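Local coordinates for protein amino Transferase (Eubacterium rectale, PDB 3ELE) that probably transfers amino groups between amino acids and oxo acids, using bound pyridoxal-5'-phosphate as a class I and II aminotransferase, at residues A[160-163]-A[164-167]; A[201-204]-A[205-209]. One frame throughout, in Å; residues are numbered along the deposited sequence.

Interaction 1: residues A[160-163]-A[164-167]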
loop_
_atom_site.group_PDB
_atom_site.type_symbol
_atom_site.label_atom_id
_atom_site.label_comp_id
_atom_site.label_asym_id
_atom_site.label_seq_id
_atom_site.Cartn_x
_atom_site.Cartn_y
_atom_site.Cartn_z
ATOM N N ILE A 160 -14.561 -22.458 18.078
ATOM C CA ILE A 160 -15.622 -22.103 17.131
ATOM C C ILE A 160 -16.893 -22.823 17.525
ATOM O O ILE A 160 -16.857 -23.999 17.837
ATOM C CB ILE A 160 -15.230 -22.486 15.681
ATOM C CG1 ILE A 160 -13.934 -21.742 15.267
ATOM C CG2 ILE A 160 -16.388 -22.192 14.707
ATOM C CD1 ILE A 160 -13.464 -21.997 13.830
ATOM N N ASP A 161 -18.008 -22.087 17.532
ATOM C CA ASP A 161 -19.340 -22.674 17.717
ATOM C C ASP A 161 -19.709 -23.130 16.301
ATOM O O ASP A 161 -20.222 -22.338 15.497
ATOM C CB ASP A 161 -20.313 -21.626 18.273
ATOM C CG ASP A 161 -21.738 -22.136 18.419
ATOM O OD1 ASP A 161 -22.158 -23.136 17.770
ATOM O OD2 ASP A 161 -22.475 -21.466 19.155
ATOM N N PHE A 162 -19.435 -24.399 16.001
ATOM C CA PHE A 162 -19.697 -24.964 14.662
ATOM C C PHE A 162 -21.154 -24.988 14.231
ATOM O O PHE A 162 -21.417 -24.879 13.033
ATOM C CB PHE A 162 -19.041 -26.336 14.486
ATOM C CG PHE A 162 -17.542 -26.270 14.467
ATOM C CD1 PHE A 162 -16.873 -25.712 13.362
ATOM C CD2 PHE A 162 -16.794 -26.702 15.567
ATOM C CE1 PHE A 162 -15.485 -25.612 13.338
ATOM C CE2 PHE A 162 -15.401 -26.603 15.555
ATOM C CZ PHE A 162 -14.743 -26.064 14.440
ATOM N N ASP A 163 -22.083 -25.110 15.185
ATOM C CA ASP A 163 -23.529 -25.040 14.883
ATOM C C ASP A 163 -23.895 -23.636 14.368
ATOM O O ASP A 163 -24.505 -23.503 13.282
ATOM C CB ASP A 163 -24.386 -25.424 16.104
ATOM C CG ASP A 163 -24.363 -26.944 16.409
ATOM O OD1 ASP A 163 -23.699 -27.720 15.692
ATOM O OD2 ASP A 163 -25.036 -27.371 17.377
ATOM N N ALA A 164 -23.475 -22.616 15.128
ATOM C CA ALA A 164 -23.678 -21.208 14.776
ATOM C C ALA A 164 -23.008 -20.906 13.431
ATOM O O ALA A 164 -23.634 -20.304 12.567
ATOM C CB ALA A 164 -23.118 -20.268 15.878
ATOM N N LEU A 165 -21.773 -21.383 13.228
ATOM C CA LEU A 165 -21.053 -21.153 11.960
ATOM C C LEU A 165 -21.792 -21.767 10.785
ATOM O O LEU A 165 -22.058 -21.060 9.822
ATOM C CB LEU A 165 -19.602 -21.659 11.981
ATOM C CG LEU A 165 -18.789 -21.642 10.667
ATOM C CD1 LEU A 165 -18.850 -20.271 9.942
ATOM C CD2 LEU A 165 -17.354 -22.077 10.938
ATOM N N GLU A 166 -22.118 -23.060 10.884
ATOM C CA GLU A 166 -22.822 -23.790 9.824
ATOM C C GLU A 166 -24.142 -23.127 9.416
ATOM O O GLU A 166 -24.486 -23.094 8.232
ATOM C CB GLU A 166 -23.075 -25.249 10.244
ATOM C CG GLU A 166 -23.712 -26.090 9.129
ATOM C CD GLU A 166 -23.740 -27.582 9.380
ATOM O OE1 GLU A 166 -23.306 -28.051 10.452
ATOM O OE2 GLU A 166 -24.211 -28.293 8.469
ATOM N N GLU A 167 -24.870 -22.623 10.412
ATOM C CA GLU A 167 -26.152 -21.928 10.219
ATOM C C GLU A 167 -25.992 -20.609 9.432
ATOM O O GLU A 167 -26.899 -20.218 8.703
ATOM C CB GLU A 167 -26.812 -21.688 11.588
ATOM C CG GLU A 167 -28.250 -21.193 11.564
ATOM C CD GLU A 167 -28.822 -20.881 12.962
ATOM O OE1 GLU A 167 -28.170 -21.162 14.003
ATOM O OE2 GLU A 167 -29.952 -20.341 13.009
#
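Asp161 and Leu165 open the first helical turn: Leu165 N donates to Asp161 O at 2.9 Å, and Glu166 N to Phe162 O and Glu167 N to Asp163 O repeat the i to i+4 pattern. Asp161, at the N-cap position right before the helix, also caps it with its side chain. Its OD1 accepts from Ala164 N at 3.0 Å; the bond is nearly straight at the hydrogen (175°), but the donor stands 62° out of the carboxylate plane. Having CG opposite the backbone N (chi1 177°) swings the carboxylate forward over the first turn, where Asp161 CG also rests 3.4 Å from Ala164 CB. The carboxylate thus gives an acceptor to an N-H of the first turn, where helical i to i+4 partners are missing, and its negative charge would be expected to suit the positive end of the helix dipole.

On the apolar side, Ile160 CG2 meets Leu165 CD2 at 3.9 Å, the two chains slanting across each other. Leu165 CD2 also approaches the Phe162 ring obliquely, 4.4 Å from Phe162 CD1, while Ile160 CB lies over one ring face, offset toward the rim. Phe162 reaches Thr193 and Lys196 of helix 191-208, and Leu165 packs on Ile128 and Val151 of the sheet. This is an Asp N-cap on a short helix packed against the large-domain sheet of a class I and II aminotransferase.

Interaction 2: residues A[201-204]-A[205-209]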
loop_
_atom_site.group_PDB
_atom_site.type_symbol
_atom_site.label_atom_id
_atom_site.label_comp_id
_atom_site.label_asym_id
_atom_site.label_seq_id
_atom_site.Cartn_x
_atom_site.Cartn_y
_atom_site.Cartn_z
ATOM N N LEU A 201 -16.443 -26.759 5.895
ATOM C CA LEU A 201 -16.312 -25.915 4.702
ATOM C C LEU A 201 -16.189 -26.708 3.412
ATOM O O LEU A 201 -16.770 -26.308 2.387
ATOM C CB LEU A 201 -15.168 -24.905 4.868
ATOM C CG LEU A 201 -15.310 -23.876 6.001
ATOM C CD1 LEU A 201 -14.180 -22.842 5.863
ATOM C CD2 LEU A 201 -16.653 -23.190 5.995
ATOM N N GLU A 202 -15.466 -27.827 3.452
ATOM C CA GLU A 202 -15.400 -28.746 2.295
ATOM C C GLU A 202 -16.818 -29.256 1.932
ATOM O O GLU A 202 -17.194 -29.267 0.756
ATOM C CB GLU A 202 -14.463 -29.928 2.599
ATOM C CG GLU A 202 -14.269 -30.943 1.463
ATOM C CD GLU A 202 -13.644 -32.268 1.948
ATOM O OE1 GLU A 202 -12.824 -32.250 2.902
ATOM O OE2 GLU A 202 -13.982 -33.327 1.381
ATOM N N LYS A 203 -17.575 -29.684 2.945
ATOM C CA LYS A 203 -18.961 -30.165 2.782
ATOM C C LYS A 203 -19.872 -29.054 2.231
ATOM O O LYS A 203 -20.583 -29.290 1.258
ATOM C CB LYS A 203 -19.492 -30.732 4.120
ATOM C CG LYS A 203 -20.994 -30.997 4.251
ATOM C CD LYS A 203 -21.375 -31.271 5.721
ATOM C CE LYS A 203 -22.729 -30.669 6.122
ATOM N NZ LYS A 203 -22.841 -30.568 7.617
ATOM N N LYS A 204 -19.839 -27.859 2.844
ATOM C CA LYS A 204 -20.662 -26.712 2.364
ATOM C C LYS A 204 -20.236 -26.182 0.986
ATOM O O LYS A 204 -21.089 -25.704 0.239
ATOM C CB LYS A 204 -20.713 -25.570 3.376
ATOM C CG LYS A 204 -21.315 -25.924 4.749
ATOM C CD LYS A 204 -22.787 -26.335 4.733
ATOM C CE LYS A 204 -23.714 -25.231 4.334
ATOM N NZ LYS A 204 -25.139 -25.645 4.571
ATOM N N SER A 205 -18.947 -26.291 0.645
ATOM C CA SER A 205 -18.427 -25.913 -0.674
ATOM C C SER A 205 -19.056 -26.777 -1.773
ATOM O O SER A 205 -19.435 -26.257 -2.818
ATOM C CB SER A 205 -16.896 -26.023 -0.759
ATOM O OG SER A 205 -16.251 -25.050 0.036
ATOM N N LYS A 206 -19.152 -28.084 -1.515
ATOM C CA LYS A 206 -19.799 -29.026 -2.435
ATOM C C LYS A 206 -21.301 -28.716 -2.578
ATOM O O LYS A 206 -21.791 -28.672 -3.696
ATOM C CB LYS A 206 -19.576 -30.490 -2.005
ATOM C CG LYS A 206 -18.173 -31.040 -2.253
ATOM C CD LYS A 206 -18.077 -32.488 -1.725
ATOM C CE LYS A 206 -16.841 -33.226 -2.240
ATOM N NZ LYS A 206 -15.564 -32.497 -1.975
ATOM N N GLU A 207 -22.002 -28.479 -1.460
ATOM C CA GLU A 207 -23.432 -28.108 -1.484
ATOM C C GLU A 207 -23.715 -26.853 -2.310
ATOM O O GLU A 207 -24.657 -26.855 -3.080
ATOM C CB GLU A 207 -24.005 -27.864 -0.089
ATOM C CG GLU A 207 -24.135 -29.095 0.801
ATOM C CD GLU A 207 -24.589 -28.750 2.241
ATOM O OE1 GLU A 207 -25.022 -27.591 2.508
ATOM O OE2 GLU A 207 -24.504 -29.658 3.110
ATOM N N ILE A 208 -22.923 -25.790 -2.136
ATOM C CA ILE A 208 -23.144 -24.553 -2.905
ATOM C C ILE A 208 -22.517 -24.577 -4.317
ATOM O O ILE A 208 -22.712 -23.624 -5.068
ATOM C CB ILE A 208 -22.725 -23.266 -2.134
ATOM C CG1 ILE A 208 -21.201 -23.072 -2.037
ATOM C CG2 ILE A 208 -23.356 -23.256 -0.738
ATOM C CD1 ILE A 208 -20.792 -21.748 -1.398
ATOM N N GLY A 209 -21.769 -25.630 -4.664
ATOM C CA GLY A 209 -21.081 -25.733 -5.953
ATOM C C GLY A 209 -19.972 -24.707 -6.125
ATOM O O GLY A 209 -19.654 -24.315 -7.248
#
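Helix 191-208, the connecting helix of a beta-alpha-beta unit between strands 173-178 and 213-217, ends here in a Schellman motif, with Gly209 at positive phi (66°) and its N bonded to Lys206 O. Within the last turns, Leu201 O is gripped twice by Ser205: OG donates at 2.7 Å and N at 2.8 Å, from opposite faces of the carbonyl plane. Ser205 OG bonds in addition to Ile212 N, linking the helix to the chain leading into the next strand.

Lys204 is folded by successive turns at chi2 (-64°) and chi3 (-66°), which carry its ammonium obliquely across Glu207. Lys204 NZ meets Glu207 OE1 at 2.8 Å on the syn side, somewhat out of the carboxylate plane, and Lys204 CD lies 3.4 Å from the same OE1. Replacing Lys204 with an alanine would probably deprive the Glu207 carboxylate of this counter-charge and leave it freer to turn. Elsewhere round the helix, Glu202 and Lys206 run side by side, with Glu202 OE2 to Lys206 NZ a long salt bridge of 3.8 Å. Only the Lys204 pair is close enough to be a hydrogen bond as well; the Glu202 pair is probably weaker and less directional.

From the N terminus, interaction 1 comes first, over the cap and the whole of helix 162-167, and interaction 2 follows at the end of helix 191-208. Each joins adjoining segments, so neither encloses an intervening loop; the two are in series, without nesting or crossing. Strand 173-178 lies between the two helices in sequence, and strand 213-217 follows the second. Although their centres are 15 Å apart, the contacts meet directly: Glu166 OE2 of interaction 1 forms a salt bridge with Lys203 NZ of interaction 2 at 2.8 Å. Leu165 on Leu197 and Glu166 on Leu200 add side-chain packing between the same helices, joining the short helix to its longer neighbour beside the seven-stranded sheet.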